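Local coordinates for Rho guanyl nucleotide exchange factor (Rom2), putative (Aspergillus fumigatus Af293, PDB 5O51), which is the CNH-domain part, a seven-bladed beta-propeller, of a larger protein that probably acts as a guanine-nucleotide exchange factor for Rho-type GTPases, at residues G268-F273 / I280-P285. Residues are numbered along the deposited sequence; the frame is centred on the assembly and turned at random.
Sequences GNPNAF and ILAFEP
Glu284 reaches across to the approach of the partner strand: its CG stands anti to the backbone N (chi1 -170°), the chain bends at chi2, and OE2 accepts the backbone N-H of Asn269 through its anti lone pair, N to OE2 2.9 Å and 162° at the hydrogen. The other oxygen, OE1, takes the backbone N-H of Asn286, so the carboxylate bridges the incoming loop and the turn beyond its own strand. Asn271 N lies nearly in line with the C=O bond of Phe283 and donates to Phe283 O at 3.0 Å; Ala272 N reaches the same oxygen weakly, at 3.5 Å. Asn271 and Ala272 thus both face Phe283 in a classic beta bulge, where the innermost hairpin of this propeller blade, strands 272-276 and 279-284, begins to pair. Phe283 N returns a bond to Ala272 O at 2.9 Å. On one face of the sheet Ala282 CB touches both Pro270 CB (3.8 Å) and, obliquely, Phe273 CE2 (3.8 Å); Trp266 packs on Phe273 and Ala282. On the other, Phe283 turns its ring edge to Ala272 O, CD1 to O 3.9 Å, and meets Ile307 and Met309 of strand 307-312 in the next blade.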
ATOM      1  N   GLY A 268       8.005  -2.138  17.447  1.00 34.63           N
ATOM      2  CA  GLY A 268       8.825  -2.754  16.375  1.00 36.65           C
ATOM      3  C   GLY A 268       9.261  -1.750  15.315  1.00 34.95           C
ATOM      4  O   GLY A 268       9.409  -0.571  15.597  1.00 35.85           O
ATOM      5  N   ASN A 269       9.468  -2.246  14.106  1.00 36.45           N
ATOM      6  CA  ASN A 269       9.778  -1.428  12.913  1.00 35.58           C
ATOM      7  C   ASN A 269       8.697  -1.612  11.847  1.00 35.69           C
ATOM      8  O   ASN A 269       8.890  -2.292  10.865  1.00 34.76           O
ATOM      9  CB  ASN A 269      11.204  -1.746  12.420  1.00 37.77           C
ATOM     10  CG  ASN A 269      12.269  -1.264  13.455  1.00 42.92           C
ATOM     11  OD1 ASN A 269      12.457  -0.065  13.632  1.00 46.07           O
ATOM     12  ND2 ASN A 269      12.799  -2.174  14.239  1.00 44.94           N
ATOM     13  N   PRO A 270       7.509  -1.031  12.079  1.00 36.66           N
ATOM     14  CA  PRO A 270       6.375  -1.312  11.159  1.00 33.45           C
ATOM     15  C   PRO A 270       6.656  -0.831   9.733  1.00 37.48           C
ATOM     16  O   PRO A 270       7.312   0.191   9.539  1.00 34.44           O
ATOM     17  CB  PRO A 270       5.174  -0.588  11.810  1.00 36.83           C
ATOM     18  CG  PRO A 270       5.787   0.369  12.891  1.00 35.09           C
ATOM     19  CD  PRO A 270       7.090  -0.295  13.280  1.00 36.45           C
ATOM     20  N   ASN A 271       6.203  -1.608   8.756  1.00 33.37           N
ATOM     21  CA  ASN A 271       6.356  -1.258   7.334  1.00 32.09           C
ATOM     22  C   ASN A 271       4.963  -0.937   6.722  1.00 32.15           C
ATOM     23  O   ASN A 271       4.874  -0.664   5.540  1.00 33.62           O
ATOM     24  CB  ASN A 271       7.092  -2.391   6.545  1.00 32.31           C
ATOM     25  CG  ASN A 271       6.423  -3.758   6.698  1.00 37.11           C
ATOM     26  OD1 ASN A 271       5.198  -3.854   6.697  1.00 37.24           O
ATOM     27  ND2 ASN A 271       7.208  -4.813   6.809  1.00 38.31           N
ATOM     28  N   ALA A 272       3.875  -1.030   7.496  1.00 30.80           N
ATOM     29  CA  ALA A 272       2.529  -0.683   6.960  1.00 32.91           C
ATOM     30  C   ALA A 272       1.579  -0.333   8.080  1.00 34.46           C
ATOM     31  O   ALA A 272       1.808  -0.761   9.247  1.00 33.35           O
ATOM     32  CB  ALA A 272       1.990  -1.835   6.087  1.00 33.92           C
ATOM     33  N   PHE A 273       0.524   0.426   7.743  1.00 32.12           N
ATOM     34  CA  PHE A 273      -0.420   0.918   8.719  1.00 30.33           C
ATOM     35  C   PHE A 273      -1.847   0.840   8.171  1.00 35.94           C
ATOM     36  O   PHE A 273      -2.050   0.965   6.993  1.00 34.16           O
ATOM     37  CB  PHE A 273      -0.115   2.420   9.043  1.00 36.91           C
ATOM     38  CG  PHE A 273       1.157   2.636   9.829  1.00 34.47           C
ATOM     39  CD1 PHE A 273       2.374   2.723   9.191  1.00 34.41           C
ATOM     40  CD2 PHE A 273       1.132   2.657  11.194  1.00 37.34           C
ATOM     41  CE1 PHE A 273       3.547   2.887   9.915  1.00 33.06           C
ATOM     42  CE2 PHE A 273       2.288   2.804  11.940  1.00 31.74           C
ATOM     43  CZ  PHE A 273       3.492   2.916  11.296  1.00 32.84           C
ATOM     44  N   ILE A 280      -5.659   2.101  15.597  1.00 39.79           N
ATOM     45  CA  ILE A 280      -4.601   2.310  14.616  1.00 36.15           C
ATOM     46  C   ILE A 280      -3.769   1.056  14.735  1.00 37.27           C
ATOM     47  O   ILE A 280      -3.393   0.648  15.882  1.00 40.28           O
ATOM     48  CB  ILE A 280      -3.864   3.653  14.802  1.00 41.42           C
ATOM     49  CG1 ILE A 280      -2.558   3.719  13.996  1.00 44.97           C
ATOM     50  CG2 ILE A 280      -3.546   3.966  16.248  1.00 45.10           C
ATOM     51  CD1 ILE A 280      -2.843   3.899  12.520  1.00 56.32           C
ATOM     52  N   LEU A 281      -3.547   0.387  13.578  1.00 31.60           N
ATOM     53  CA  LEU A 281      -2.838  -0.893  13.543  1.00 31.64           C
ATOM     54  C   LEU A 281      -1.500  -0.718  12.815  1.00 33.89           C
ATOM     55  O   LEU A 281      -1.471  -0.205  11.708  1.00 32.03           O
ATOM     56  CB  LEU A 281      -3.653  -1.928  12.809  1.00 35.73           C
ATOM     57  CG  LEU A 281      -4.971  -2.411  13.484  1.00 38.72           C
ATOM     58  CD1 LEU A 281      -6.122  -1.506  13.105  1.00 39.04           C
ATOM     59  CD2 LEU A 281      -5.349  -3.818  13.098  1.00 36.74           C
ATOM     60  N   ALA A 282      -0.404  -1.106  13.455  1.00 32.41           N
ATOM     61  CA  ALA A 282       0.947  -1.075  12.840  1.00 28.41           C
ATOM     62  C   ALA A 282       1.404  -2.480  12.516  1.00 31.86           C
ATOM     63  O   ALA A 282       1.515  -3.290  13.428  1.00 30.33           O
ATOM     64  CB  ALA A 282       1.916  -0.428  13.818  1.00 31.50           C
ATOM     65  N   PHE A 283       1.684  -2.811  11.230  1.00 30.02           N
ATOM     66  CA  PHE A 283       2.145  -4.183  10.886  1.00 29.76           C
ATOM     67  C   PHE A 283       3.667  -4.192  10.770  1.00 29.11           C
ATOM     68  O   PHE A 283       4.202  -3.387  10.004  1.00 33.05           O
ATOM     69  CB  PHE A 283       1.521  -4.581   9.502  1.00 29.61           C
ATOM     70  CG  PHE A 283       0.030  -4.746   9.554  1.00 31.54           C
ATOM     71  CD1 PHE A 283      -0.815  -3.655   9.633  1.00 33.76           C
ATOM     72  CD2 PHE A 283      -0.527  -5.976   9.566  1.00 33.43           C
ATOM     73  CE1 PHE A 283      -2.199  -3.840   9.756  1.00 36.42           C
ATOM     74  CE2 PHE A 283      -1.904  -6.171   9.637  1.00 34.61           C
ATOM     75  CZ  PHE A 283      -2.730  -5.105   9.744  1.00 35.07           C
ATOM     76  N   GLU A 284       4.334  -5.119  11.465  1.00 29.35           N
ATOM     77  CA  GLU A 284       5.783  -5.337  11.400  1.00 32.97           C
ATOM     78  C   GLU A 284       5.947  -6.831  11.106  1.00 31.81           C
ATOM     79  O   GLU A 284       5.030  -7.597  11.354  1.00 29.78           O
ATOM     80  CB  GLU A 284       6.385  -5.038  12.801  1.00 34.49           C
ATOM     81  CG  GLU A 284       7.822  -4.993  12.790  1.00 53.96           C
ATOM     82  CD  GLU A 284       8.570  -5.843  13.781  1.00 42.11           C
ATOM     83  OE1 GLU A 284       8.549  -7.099  13.900  1.00 38.53           O
ATOM     84  OE2 GLU A 284       9.332  -5.125  14.357  1.00 45.52           O
ATOM     85  N   PRO A 285       7.134  -7.293  10.639  1.00 38.02           N
ATOM     86  CA  PRO A 285       7.191  -8.721  10.273  1.00 38.69           C
ATOM     87  C   PRO A 285       6.826  -9.727  11.367  1.00 35.41           C
ATOM     88  O   PRO A 285       6.259 -10.788  11.051  1.00 37.73           O
ATOM     89  CB  PRO A 285       8.648  -8.882   9.783  1.00 36.35           C
ATOM     90  CG  PRO A 285       8.884  -7.580   9.094  1.00 39.69           C
ATOM     91  CD  PRO A 285       8.326  -6.596  10.121  1.00 41.81           C
TER